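Local coordinates for protein MJ1225 (Methanocaldococcus jannaschii, PDB 3KH5), which is of unknown function but binds AMP and ADP through its CBS domains and is a putative archaeal homologue of the gamma subunit of AMPK, at residues 188-193 with 264-269; 157-162 with 177-182; 148-153 with 240-245. One frame throughout, in Å; residues are numbered along the deposited sequence.

Contact 1 of 3, residues 188-193 with 264-269. With ADP (adenosine-5'-diphosphate), chain E.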
loop_
_atom_site.group_PDB
_atom_site.type_symbol
_atom_site.label_atom_id
_atom_site.label_comp_id
_atom_site.label_asym_id
_atom_site.label_seq_id
_atom_site.Cartn_x
_atom_site.Cartn_y
_atom_site.Cartn_z
ATOM N N GLY A 188 -8.804 10.957 -21.406
ATOM C CA GLY A 188 -8.181 12.056 -20.643
ATOM C C GLY A 188 -8.835 12.504 -19.334
ATOM O O GLY A 188 -8.284 13.355 -18.631
ATOM N N ARG A 189 -10.000 11.938 -19.006
ATOM C CA ARG A 189 -10.764 12.293 -17.797
ATOM C C ARG A 189 -10.649 11.252 -16.684
ATOM O O ARG A 189 -10.693 10.050 -16.960
ATOM C CB ARG A 189 -12.255 12.441 -18.141
ATOM C CG ARG A 189 -12.743 13.870 -18.421
ATOM C CD ARG A 189 -12.186 14.371 -19.764
ATOM N NE ARG A 189 -12.549 15.771 -19.986
ATOM C CZ ARG A 189 -11.950 16.545 -20.902
ATOM N NH1 ARG A 189 -10.953 16.056 -21.678
ATOM N NH2 ARG A 189 -12.349 17.806 -21.049
ATOM N N LEU A 190 -10.530 11.711 -15.435
ATOM C CA LEU A 190 -10.578 10.826 -14.264
ATOM C C LEU A 190 -11.967 10.217 -14.130
ATOM O O LEU A 190 -12.964 10.941 -14.100
ATOM C CB LEU A 190 -10.234 11.588 -12.978
ATOM C CG LEU A 190 -10.123 10.790 -11.676
ATOM C CD1 LEU A 190 -8.870 9.933 -11.645
ATOM C CD2 LEU A 190 -10.150 11.713 -10.483
ATOM N N VAL A 191 -12.031 8.892 -14.053
ATOM C CA VAL A 191 -13.319 8.201 -13.989
ATOM C C VAL A 191 -13.406 7.270 -12.784
ATOM O O VAL A 191 -14.461 6.691 -12.510
ATOM C CB VAL A 191 -13.641 7.443 -15.307
ATOM C CG1 VAL A 191 -14.011 8.423 -16.419
ATOM C CG2 VAL A 191 -12.481 6.556 -15.738
ATOM N N GLY A 192 -12.292 7.147 -12.067
ATOM C CA GLY A 192 -12.210 6.316 -10.873
ATOM C C GLY A 192 -10.810 6.219 -10.291
ATOM O O GLY A 192 -9.880 6.881 -10.752
ATOM N N ILE A 193 -10.674 5.394 -9.258
ATOM C CA ILE A 193 -9.377 5.062 -8.674
ATOM C C ILE A 193 -9.378 3.575 -8.305
ATOM O O ILE A 193 -10.415 3.017 -7.936
ATOM C CB ILE A 193 -9.045 5.961 -7.443
ATOM C CG1 ILE A 193 -7.555 5.870 -7.064
ATOM C CG2 ILE A 193 -9.970 5.651 -6.254
ATOM C CD1 ILE A 193 -7.066 6.986 -6.133
ATOM N N LEU A 264 -12.008 17.694 -14.946
ATOM C CA LEU A 264 -11.579 16.368 -14.500
ATOM C C LEU A 264 -10.450 15.781 -15.326
ATOM O O LEU A 264 -10.226 14.567 -15.306
ATOM C CB LEU A 264 -12.760 15.389 -14.420
ATOM C CG LEU A 264 -13.873 15.809 -13.458
ATOM C CD1 LEU A 264 -15.010 14.795 -13.463
ATOM C CD2 LEU A 264 -13.341 16.016 -12.035
ATOM N N ARG A 265 -9.745 16.637 -16.054
ATOM C CA ARG A 265 -8.497 16.227 -16.668
ATOM C C ARG A 265 -7.449 16.121 -15.579
ATOM O O ARG A 265 -7.437 16.922 -14.643
ATOM C CB ARG A 265 -8.069 17.219 -17.746
ATOM C CG ARG A 265 -8.469 16.754 -19.131
ATOM C CD ARG A 265 -8.981 17.897 -19.995
ATOM N NE ARG A 265 -8.053 18.297 -21.054
ATOM C CZ ARG A 265 -7.658 17.519 -22.063
ATOM N NH1 ARG A 265 -8.074 16.259 -22.166
ATOM N NH2 ARG A 265 -6.819 18.004 -22.970
ATOM N N ILE A 266 -6.572 15.132 -15.705
ATOM C CA ILE A 266 -5.567 14.846 -14.683
ATOM C C ILE A 266 -4.364 15.757 -14.834
ATOM O O ILE A 266 -3.734 15.798 -15.898
ATOM C CB ILE A 266 -5.059 13.389 -14.786
ATOM C CG1 ILE A 266 -6.219 12.425 -15.041
ATOM C CG2 ILE A 266 -4.256 12.997 -13.530
ATOM C CD1 ILE A 266 -7.258 12.403 -13.942
ATOM N N LYS A 267 -4.038 16.471 -13.760
ATOM C CA LYS A 267 -2.863 17.341 -13.741
ATOM C C LYS A 267 -1.696 16.723 -12.982
ATOM O O LYS A 267 -0.568 17.230 -13.041
ATOM C CB LYS A 267 -3.210 18.699 -13.119
ATOM C CG LYS A 267 -4.465 19.379 -13.681
ATOM C CD LYS A 267 -4.422 19.576 -15.205
ATOM C CE LYS A 267 -3.226 20.412 -15.671
ATOM N NZ LYS A 267 -3.040 21.682 -14.884
ATOM N N GLY A 268 -1.965 15.638 -12.265
ATOM C CA GLY A 268 -0.958 15.031 -11.408
ATOM C C GLY A 268 -1.577 14.163 -10.337
ATOM O O GLY A 268 -2.750 13.787 -10.422
ATOM N N ILE A 269 -0.774 13.826 -9.338
ATOM C CA ILE A 269 -1.220 13.046 -8.196
ATOM C C ILE A 269 -0.355 13.533 -7.047
ATOM O O ILE A 269 0.783 13.963 -7.259
ATOM C CB ILE A 269 -1.076 11.509 -8.456
ATOM C CG1 ILE A 269 -1.710 10.679 -7.327
ATOM C CG2 ILE A 269 0.391 11.114 -8.718
ATOM C CD1 ILE A 269 -1.866 9.189 -7.648
HETATM P PB ADP E . 1.512 5.072 -3.534
HETATM O O1B ADP E . 0.757 5.282 -2.272
HETATM O O2B ADP E . 0.523 5.023 -4.853
HETATM O O3B ADP E . 2.347 3.686 -3.575
HETATM P PA ADP E . 3.901 6.591 -3.008
HETATM O O1A ADP E . 3.773 7.432 -1.793
HETATM O O2A ADP E . 4.648 5.183 -2.764
HETATM O O3A ADP E . 2.505 6.300 -3.773
HETATM O "O5'" ADP E . 4.613 7.391 -4.185
HETATM C "C5'" ADP E . 6.003 7.762 -4.188
HETATM C "C4'" ADP E . 6.155 8.853 -5.283
HETATM O "O4'" ADP E . 5.569 8.326 -6.518
HETATM C "C3'" ADP E . 5.388 10.144 -4.941
HETATM O "O3'" ADP E . 6.110 11.274 -5.442
HETATM C "C2'" ADP E . 4.058 9.987 -5.684
HETATM O "O2'" ADP E . 3.506 11.261 -6.057
HETATM C "C1'" ADP E . 4.456 9.174 -6.926
HETATM N N9 ADP E . 3.291 8.361 -7.425
HETATM C C8 ADP E . 2.421 7.656 -6.692
HETATM N N7 ADP E . 1.519 7.079 -7.490
HETATM C C5 ADP E . 1.807 7.415 -8.739
HETATM C C6 ADP E . 1.232 7.119 -9.973
HETATM N N6 ADP E . 0.153 6.341 -10.057
HETATM N N1 ADP E . 1.792 7.633 -11.080
HETATM C C2 ADP E . 2.867 8.412 -11.005
HETATM N N3 ADP E . 3.436 8.708 -9.842
HETATM C C4 ADP E . 2.931 8.227 -8.697
#
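Two arginines, Arg-189 and Arg-265, bring like charges together: their NH1 atoms stand 2.9 Å apart although both are donors, so no hydrogen bond joins them. The guanidinium planes are turned 36° from each other and so are not parallel. Over one face of the Arg-189 guanidinium lies instead the aliphatic part of its neighbour, with CD of Arg-265 3.4 Å from CZ of Arg-189 and shifted toward the rim. A bend at the second torsion of Arg-265 carries CD there. CG of Arg-265 also lies 3.4 Å from O of Gly-188. An alanine in place of Arg-189 would probably uncover CD of Arg-265 and leave the end of that side chain freer to turn.

Beneath the arginines the backbones are tied by one straight bond, Leu-190 N to Leu-264 O at 2.9 Å with an angle of 171° at the hydrogen. CA of Arg-189 leans on the same oxygen. Further in, Leu-190 and Ile-266 cross at about a right angle, and CB of Leu-190 sits tightly, 3.2 Å from CD1 of Ile-266. Pro-258 and Val-260 also pack on Leu-190.

The contact joins the start of strand 189-195 to the start of strand 266-271, the second strands of two beta hairpins in consecutive CBS repeats. Each carries a classic bulge, Val-191 and Gly-192 opposite Val-184, Lys-267 and Gly-268 opposite Val-259. The apolar pair and one backbone bond thus hold the hairpins here, while the like charges at the surface would probably repel unless solvent screens them.

Contact 2 of 3, residues 157-162 with 177-182. With ADP (adenosine-5'-diphosphate), chain E; AMP (adenosine monophosphate), chain C; SO4 (sulfate ion), chain G.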
loop_
_atom_site.group_PDB
_atom_site.type_symbol
_atom_site.label_atom_id
_atom_site.label_comp_id
_atom_site.label_asym_id
_atom_site.label_seq_id
_atom_site.Cartn_x
_atom_site.Cartn_y
_atom_site.Cartn_z
ATOM N N ASP A 157 3.921 13.502 -13.926
ATOM C CA ASP A 157 3.801 12.359 -14.834
ATOM C C ASP A 157 3.104 11.214 -14.116
ATOM O O ASP A 157 3.706 10.529 -13.286
ATOM C CB ASP A 157 5.172 11.926 -15.373
ATOM C CG ASP A 157 5.680 12.834 -16.494
ATOM O OD1 ASP A 157 4.869 13.601 -17.097
ATOM O OD2 ASP A 157 6.902 12.769 -16.782
ATOM N N VAL A 158 1.827 11.025 -14.437
ATOM C CA VAL A 158 0.986 10.051 -13.747
ATOM C C VAL A 158 0.882 8.742 -14.522
ATOM O O VAL A 158 0.585 8.732 -15.721
ATOM C CB VAL A 158 -0.445 10.595 -13.488
ATOM C CG1 VAL A 158 -1.160 9.756 -12.430
ATOM C CG2 VAL A 158 -0.400 12.049 -13.059
ATOM N N ILE A 159 1.142 7.646 -13.816
ATOM C CA ILE A 159 0.861 6.304 -14.309
ATOM C C ILE A 159 -0.577 5.943 -13.944
ATOM O O ILE A 159 -1.023 6.146 -12.808
ATOM C CB ILE A 159 1.850 5.272 -13.731
ATOM C CG1 ILE A 159 3.302 5.651 -14.078
ATOM C CG2 ILE A 159 1.500 3.857 -14.191
ATOM C CD1 ILE A 159 3.743 5.349 -15.533
ATOM N N VAL A 160 -1.276 5.372 -14.913
ATOM C CA VAL A 160 -2.720 5.400 -14.936
ATOM C C VAL A 160 -3.265 4.036 -15.393
ATOM O O VAL A 160 -2.563 3.282 -16.070
ATOM C CB VAL A 160 -3.132 6.604 -15.856
ATOM C CG1 VAL A 160 -4.322 6.278 -16.853
ATOM C CG2 VAL A 160 -3.402 7.863 -15.036
ATOM N N ALA A 161 -4.489 3.701 -14.985
ATOM C CA ALA A 161 -5.186 2.523 -15.508
ATOM C C ALA A 161 -6.381 2.997 -16.334
ATOM O O ALA A 161 -6.700 4.186 -16.315
ATOM C CB ALA A 161 -5.638 1.622 -14.369
ATOM N N THR A 162 -7.028 2.095 -17.072
ATOM C CA THR A 162 -8.278 2.444 -17.766
ATOM C C THR A 162 -9.429 1.519 -17.344
ATOM O O THR A 162 -9.181 0.426 -16.828
ATOM C CB THR A 162 -8.128 2.481 -19.315
ATOM O OG1 THR A 162 -7.850 1.169 -19.817
ATOM C CG2 THR A 162 -7.033 3.452 -19.753
ATOM N N ASN A 177 5.864 -0.482 -11.246
ATOM C CA ASN A 177 6.093 0.930 -10.960
ATOM C C ASN A 177 6.220 1.232 -9.466
ATOM O O ASN A 177 6.638 2.335 -9.084
ATOM C CB ASN A 177 4.959 1.757 -11.559
ATOM C CG ASN A 177 5.031 1.844 -13.068
ATOM O OD1 ASN A 177 5.776 2.658 -13.614
ATOM N ND2 ASN A 177 4.244 1.017 -13.752
ATOM N N GLY A 178 5.844 0.263 -8.633
ATOM C CA GLY A 178 5.810 0.443 -7.178
ATOM C C GLY A 178 4.748 1.415 -6.684
ATOM O O GLY A 178 4.965 2.115 -5.691
ATOM N N PHE A 179 3.606 1.464 -7.372
ATOM C CA PHE A 179 2.487 2.338 -6.987
ATOM C C PHE A 179 1.265 1.541 -6.555
ATOM O O PHE A 179 0.708 0.775 -7.347
ATOM C CB PHE A 179 2.065 3.268 -8.135
ATOM C CG PHE A 179 3.175 4.118 -8.690
ATOM C CD1 PHE A 179 4.125 4.697 -7.854
ATOM C CD2 PHE A 179 3.248 4.371 -10.055
ATOM C CE1 PHE A 179 5.148 5.491 -8.370
ATOM C CE2 PHE A 179 4.266 5.167 -10.582
ATOM C CZ PHE A 179 5.217 5.729 -9.736
ATOM N N ARG A 180 0.838 1.743 -5.310
ATOM C CA ARG A 180 -0.367 1.101 -4.771
ATOM C C ARG A 180 -1.659 1.664 -5.352
ATOM O O ARG A 180 -2.671 0.966 -5.393
ATOM C CB ARG A 180 -0.431 1.243 -3.249
ATOM C CG ARG A 180 0.631 0.465 -2.490
ATOM C CD ARG A 180 0.765 0.968 -1.058
ATOM N NE ARG A 180 -0.511 0.998 -0.339
ATOM C CZ ARG A 180 -0.645 1.347 0.939
ATOM N NH1 ARG A 180 0.420 1.694 1.655
ATOM N NH2 ARG A 180 -1.845 1.347 1.507
ATOM N N ARG A 181 -1.633 2.930 -5.771
ATOM C CA ARG A 181 -2.855 3.580 -6.264
ATOM C C ARG A 181 -2.691 4.157 -7.676
ATOM O O ARG A 181 -1.767 4.934 -7.961
ATOM C CB ARG A 181 -3.389 4.644 -5.284
ATOM C CG ARG A 181 -2.538 4.829 -4.006
ATOM C CD ARG A 181 -3.016 4.249 -2.667
ATOM N NE ARG A 181 -1.941 4.724 -1.805
ATOM C CZ ARG A 181 -1.792 4.606 -0.475
ATOM N NH1 ARG A 181 -2.716 4.005 0.336
ATOM N NH2 ARG A 181 -0.667 5.140 0.056
ATOM N N LEU A 182 -3.601 3.746 -8.554
ATOM C CA LEU A 182 -3.634 4.225 -9.924
ATOM C C LEU A 182 -4.950 4.947 -10.180
ATOM O O LEU A 182 -6.023 4.393 -9.920
ATOM C CB LEU A 182 -3.466 3.062 -10.913
ATOM C CG LEU A 182 -2.213 2.177 -10.809
ATOM C CD1 LEU A 182 -2.268 1.050 -11.832
ATOM C CD2 LEU A 182 -0.920 2.975 -10.970
HETATM P PB ADP E . 1.512 5.072 -3.534
HETATM O O1B ADP E . 0.757 5.282 -2.272
HETATM O O2B ADP E . 0.523 5.023 -4.853
HETATM O O3B ADP E . 2.347 3.686 -3.575
HETATM P PA ADP E . 3.901 6.591 -3.008
HETATM O O1A ADP E . 3.773 7.432 -1.793
HETATM O O2A ADP E . 4.648 5.183 -2.764
HETATM O O3A ADP E . 2.505 6.300 -3.773
HETATM O "O5'" ADP E . 4.613 7.391 -4.185
HETATM C "C5'" ADP E . 6.003 7.762 -4.188
HETATM C "C4'" ADP E . 6.155 8.853 -5.283
HETATM O "O4'" ADP E . 5.569 8.326 -6.518
HETATM C "C3'" ADP E . 5.388 10.144 -4.941
HETATM O "O3'" ADP E . 6.110 11.274 -5.442
HETATM C "C2'" ADP E . 4.058 9.987 -5.684
HETATM O "O2'" ADP E . 3.506 11.261 -6.057
HETATM C "C1'" ADP E . 4.456 9.174 -6.926
HETATM N N9 ADP E . 3.291 8.361 -7.425
HETATM C C8 ADP E . 2.421 7.656 -6.692
HETATM N N7 ADP E . 1.519 7.079 -7.490
HETATM C C5 ADP E . 1.807 7.415 -8.739
HETATM C C6 ADP E . 1.232 7.119 -9.973
HETATM N N6 ADP E . 0.153 6.341 -10.057
HETATM N N1 ADP E . 1.792 7.633 -11.080
HETATM C C2 ADP E . 2.867 8.412 -11.005
HETATM N N3 ADP E . 3.436 8.708 -9.842
HETATM C C4 ADP E . 2.931 8.227 -8.697
HETATM P P AMP C . -5.785 2.349 0.268
HETATM O O1P AMP C . -5.579 1.837 1.647
HETATM O O2P AMP C . -4.919 1.505 -0.803
HETATM O O3P AMP C . -5.284 3.882 0.098
HETATM O "O5'" AMP C . -7.307 2.280 -0.235
HETATM C "C5'" AMP C . -8.410 1.875 0.612
HETATM C "C4'" AMP C . -9.736 2.194 -0.083
HETATM O "O4'" AMP C . -9.736 3.638 -0.270
HETATM C "C3'" AMP C . -9.698 1.544 -1.479
HETATM O "O3'" AMP C . -10.992 1.008 -1.826
HETATM C "C2'" AMP C . -9.354 2.714 -2.398
HETATM O "O2'" AMP C . -9.961 2.533 -3.682
HETATM C "C1'" AMP C . -9.974 3.905 -1.661
HETATM N N9 AMP C . -9.318 5.200 -2.007
HETATM C C8 AMP C . -8.007 5.465 -1.992
HETATM N N7 AMP C . -7.798 6.728 -2.362
HETATM C C5 AMP C . -8.985 7.268 -2.616
HETATM C C6 AMP C . -9.391 8.527 -3.029
HETATM N N6 AMP C . -8.489 9.480 -3.256
HETATM N N1 AMP C . -10.706 8.763 -3.193
HETATM C C2 AMP C . -11.613 7.816 -2.967
HETATM N N3 AMP C . -11.256 6.602 -2.570
HETATM C C4 AMP C . -9.955 6.303 -2.388
HETATM S S SO4 G . -11.214 1.350 -21.883
HETATM O O1 SO4 G . -9.797 1.583 -22.161
HETATM O O2 SO4 G . -11.744 0.360 -22.815
HETATM O O3 SO4 G . -11.375 0.854 -20.523
HETATM O O4 SO4 G . -11.958 2.600 -22.015
#
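Ile-159 and Ala-161 make an apolar contact with Phe-179 and Leu-182, without a direct hydrogen bond, where the loop before helix 167-177 passes the turn that leaves this helix and enters strand 181-186. Ile-159 holds CG1 anti to the carbonyl carbon (chi1 -58°), which sets it at the Phe-179 ring edge, in plane, 3.7 Å from CE2. Its CD1 reaches OD1 of Asn-177, whose ND2 is bonded to Thr-173. Leu-182 runs beside Ile-159, pointing the same way, with CD2 4.1 Å from CG2 of Ile-159; its CD1 meets CB of Ala-161.

The packing shapes a slot for adenine. C5 of ADP lies over the centre of the Phe-179 ring, 3.4 Å above its plane; the opposite face carries O of Asn-177. Ile-159 reads the base edge twice: its N donates to N1 of ADP at 2.8 Å, and its O takes the amino group N6 at 3.0 Å. O of Arg-181 also accepts from N6. Backbone N of Arg-180 and of Arg-181 donate to O3B and O2B of ADP. NE and NH2 of Arg-181 both grip O1B of ADP, while its NH1 reaches 2.6 Å to O3P of AMP, so one guanidinium bridges two nucleotides.

Base edge read by backbone atoms, an aromatic stacked on the base and arginines at the phosphates make this an adenine-nucleotide site of a CBS domain pair.

Contact 3 of 3, residues 148-153 with 240-245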
loop_
_atom_site.group_PDB
_atom_site.type_symbol
_atom_site.label_atom_id
_atom_site.label_comp_id
_atom_site.label_asym_id
_atom_site.label_seq_id
_atom_site.Cartn_x
_atom_site.Cartn_y
_atom_site.Cartn_z
ATOM N N GLU A 148 0.849 27.605 2.506
ATOM C CA GLU A 148 1.596 26.702 1.649
ATOM C C GLU A 148 0.664 25.997 0.655
ATOM O O GLU A 148 -0.393 25.494 1.040
ATOM C CB GLU A 148 2.309 25.667 2.521
ATOM C CG GLU A 148 3.805 25.576 2.286
ATOM C CD GLU A 148 4.152 25.099 0.886
ATOM O OE1 GLU A 148 5.319 25.285 0.482
ATOM O OE2 GLU A 148 3.273 24.529 0.186
ATOM N N VAL A 149 1.058 25.971 -0.616
ATOM C CA VAL A 149 0.232 25.391 -1.678
ATOM C C VAL A 149 0.792 24.025 -2.121
ATOM O O VAL A 149 1.969 23.736 -1.887
ATOM C CB VAL A 149 0.070 26.401 -2.853
ATOM C CG1 VAL A 149 1.174 26.246 -3.906
ATOM C CG2 VAL A 149 -1.302 26.296 -3.468
ATOM N N ILE A 150 -0.041 23.186 -2.741
ATOM C CA ILE A 150 0.371 21.810 -3.087
ATOM C C ILE A 150 1.221 21.715 -4.356
ATOM O O ILE A 150 1.906 20.714 -4.577
ATOM C CB ILE A 150 -0.840 20.830 -3.211
ATOM C CG1 ILE A 150 -1.823 21.284 -4.302
ATOM C CG2 ILE A 150 -1.533 20.658 -1.866
ATOM C CD1 ILE A 150 -2.693 20.165 -4.877
ATOM N N ASP A 151 1.174 22.767 -5.169
ATOM C CA ASP A 151 1.734 22.779 -6.528
ATOM C C ASP A 151 3.135 22.182 -6.726
ATOM O O ASP A 151 3.335 21.385 -7.646
ATOM C CB ASP A 151 1.662 24.192 -7.101
ATOM C CG ASP A 151 0.243 24.734 -7.138
ATOM O OD1 ASP A 151 -0.632 24.213 -6.410
ATOM O OD2 ASP A 151 0.001 25.690 -7.900
ATOM N N ASP A 152 4.087 22.571 -5.875
ATOM C CA ASP A 152 5.480 22.097 -5.953
ATOM C C ASP A 152 5.637 20.630 -5.566
ATOM O O ASP A 152 6.689 20.029 -5.803
ATOM C CB ASP A 152 6.384 22.920 -5.022
ATOM C CG ASP A 152 6.724 24.296 -5.575
ATOM O OD1 ASP A 152 6.328 24.613 -6.718
ATOM O OD2 ASP A 152 7.399 25.066 -4.856
ATOM N N TYR A 153 4.603 20.064 -4.950
ATOM C CA TYR A 153 4.668 18.712 -4.390
ATOM C C TYR A 153 3.993 17.676 -5.281
ATOM O O TYR A 153 4.130 16.473 -5.057
ATOM C CB TYR A 153 4.050 18.686 -2.988
ATOM C CG TYR A 153 4.679 19.682 -2.050
ATOM C CD1 TYR A 153 5.732 19.312 -1.217
ATOM C CD2 TYR A 153 4.235 21.004 -2.010
ATOM C CE1 TYR A 153 6.321 20.231 -0.364
ATOM C CE2 TYR A 153 4.818 21.927 -1.163
ATOM C CZ TYR A 153 5.857 21.535 -0.343
ATOM O OH TYR A 153 6.434 22.453 0.500
ATOM N N ASP A 240 -4.792 24.358 -4.081
ATOM C CA ASP A 240 -5.203 23.856 -2.758
ATOM C C ASP A 240 -4.075 23.983 -1.748
ATOM O O ASP A 240 -2.901 23.859 -2.099
ATOM C CB ASP A 240 -5.617 22.383 -2.820
ATOM C CG ASP A 240 -6.909 22.159 -3.580
ATOM O OD1 ASP A 240 -7.639 23.137 -3.849
ATOM O OD2 ASP A 240 -7.198 20.989 -3.904
ATOM N N LYS A 241 -4.437 24.204 -0.486
ATOM C CA LYS A 241 -3.449 24.321 0.581
ATOM C C LYS A 241 -2.916 22.950 0.967
ATOM O O LYS A 241 -3.679 21.982 1.048
ATOM C CB LYS A 241 -4.035 25.038 1.805
ATOM C CG LYS A 241 -4.490 26.484 1.562
ATOM C CD LYS A 241 -3.454 27.310 0.791
ATOM C CE LYS A 241 -3.675 28.826 0.930
ATOM N NZ LYS A 241 -5.200 29.183 0.827
ATOM N N LEU A 242 -1.607 22.875 1.199
ATOM C CA LEU A 242 -0.959 21.618 1.559
ATOM C C LEU A 242 -1.540 21.070 2.850
ATOM O O LEU A 242 -1.760 19.863 2.970
ATOM C CB LEU A 242 0.558 21.787 1.698
ATOM C CG LEU A 242 1.334 20.526 2.113
ATOM C CD1 LEU A 242 1.222 19.422 1.058
ATOM C CD2 LEU A 242 2.791 20.850 2.393
ATOM N N LYS A 243 -1.789 21.964 3.807
ATOM C CA LYS A 243 -2.338 21.567 5.100
ATOM C C LYS A 243 -3.741 20.978 4.981
ATOM O O LYS A 243 -4.054 20.011 5.673
ATOM C CB LYS A 243 -2.311 22.719 6.118
ATOM C CG LYS A 243 -2.799 22.316 7.518
ATOM C CD LYS A 243 -2.413 23.335 8.586
ATOM C CE LYS A 243 -3.352 23.194 9.802
ATOM N NZ LYS A 243 -3.028 24.194 10.859
ATOM N N LYS A 244 -4.580 21.550 4.118
ATOM C CA LYS A 244 -5.918 21.002 3.886
ATOM C C LYS A 244 -5.821 19.580 3.333
ATOM O O LYS A 244 -6.467 18.660 3.846
ATOM C CB LYS A 244 -6.733 21.906 2.951
ATOM C CG LYS A 244 -7.930 21.208 2.283
ATOM C CD LYS A 244 -8.636 22.144 1.304
ATOM C CE LYS A 244 -9.483 21.353 0.308
ATOM N NZ LYS A 244 -10.691 20.748 0.938
ATOM N N ILE A 245 -4.999 19.411 2.296
ATOM C CA ILE A 245 -4.789 18.102 1.677
ATOM C C ILE A 245 -4.225 17.079 2.673
ATOM O O ILE A 245 -4.787 15.984 2.813
ATOM C CB ILE A 245 -3.942 18.204 0.376
ATOM C CG1 ILE A 245 -4.691 19.013 -0.696
ATOM C CG2 ILE A 245 -3.554 16.822 -0.152
ATOM C CD1 ILE A 245 -6.153 18.600 -0.934
HETATM O O HOH W 1 -1.089 24.834 3.708
#
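Glu-148 and Val-149 lie against Asp-240 and Lys-241 through a single antiparallel beta bridge that leads straight into the N-terminus of helix 242-252, with Lys-241 at the N-cap. Val-149 and Lys-241 form the non-hydrogen-bonded pair, flanked by two backbone bonds. Leu-242 N gives to Glu-148 O at 2.9 Å, and Ile-150 N gives to Asp-240 O.

The dense part is built on Ile-150 and Leu-242. With its first torsion at 60°, Ile-150 holds CG1 between its backbone N and carbonyl carbon and CG2 anti to that carbon, and this methyl fits against the opening turn of the helix: it is 3.6 Å from CA of Leu-242 and 3.7 Å from CG1 of Ile-245. Leu-242 in turn sets CD2 over one face of the Tyr-153 ring, toward its rim, 4.2 Å from CZ, the two side chains crossing at about a right angle. Tyr-278 and Ile-270 close round this cluster, which joins the loop between helices 133-140 and 167-177 to helix 242-252.

Toward the polar side the packing is looser. The Tyr-153 hydroxyl, the polar end of the packed ring, gives only a weak bond to OE1 of Glu-148, while OE2 is buried near CB of Leu-242. CD of Lys-241 just brushes Glu-148 O. Val-149 and Lys-241 point CB away from the partner segment overall, though CG2 of Val-149 still lies 3.2 Å from O of Asp-240. A water bridges the two segments at the helix start, donating to Glu-148 O at 2.8 Å and accepting from Lys-243 N at 3.0 Å.

Contacts 1 and 2 lie side by side, their centres about 11 Å apart, and meet directly: CG2 of Val-158 packs 3.5 Å from CA of Gly-268, the bulge glycine. They share the hairpin of strands 181-186 and 189-195, and both border the same ADP, contact 2 at its base and phosphates and contact 1 through Ile-269. Ile-193 also brings contact 1 to the bound AMP. Contact 3 stands farther off, with centres about 18 Å from contact 1 and 21 Å from contact 2, though its Tyr-153 side chain comes within about 8 Å of an ADP. Contact 2 is nested in the loop that contact 3 closes.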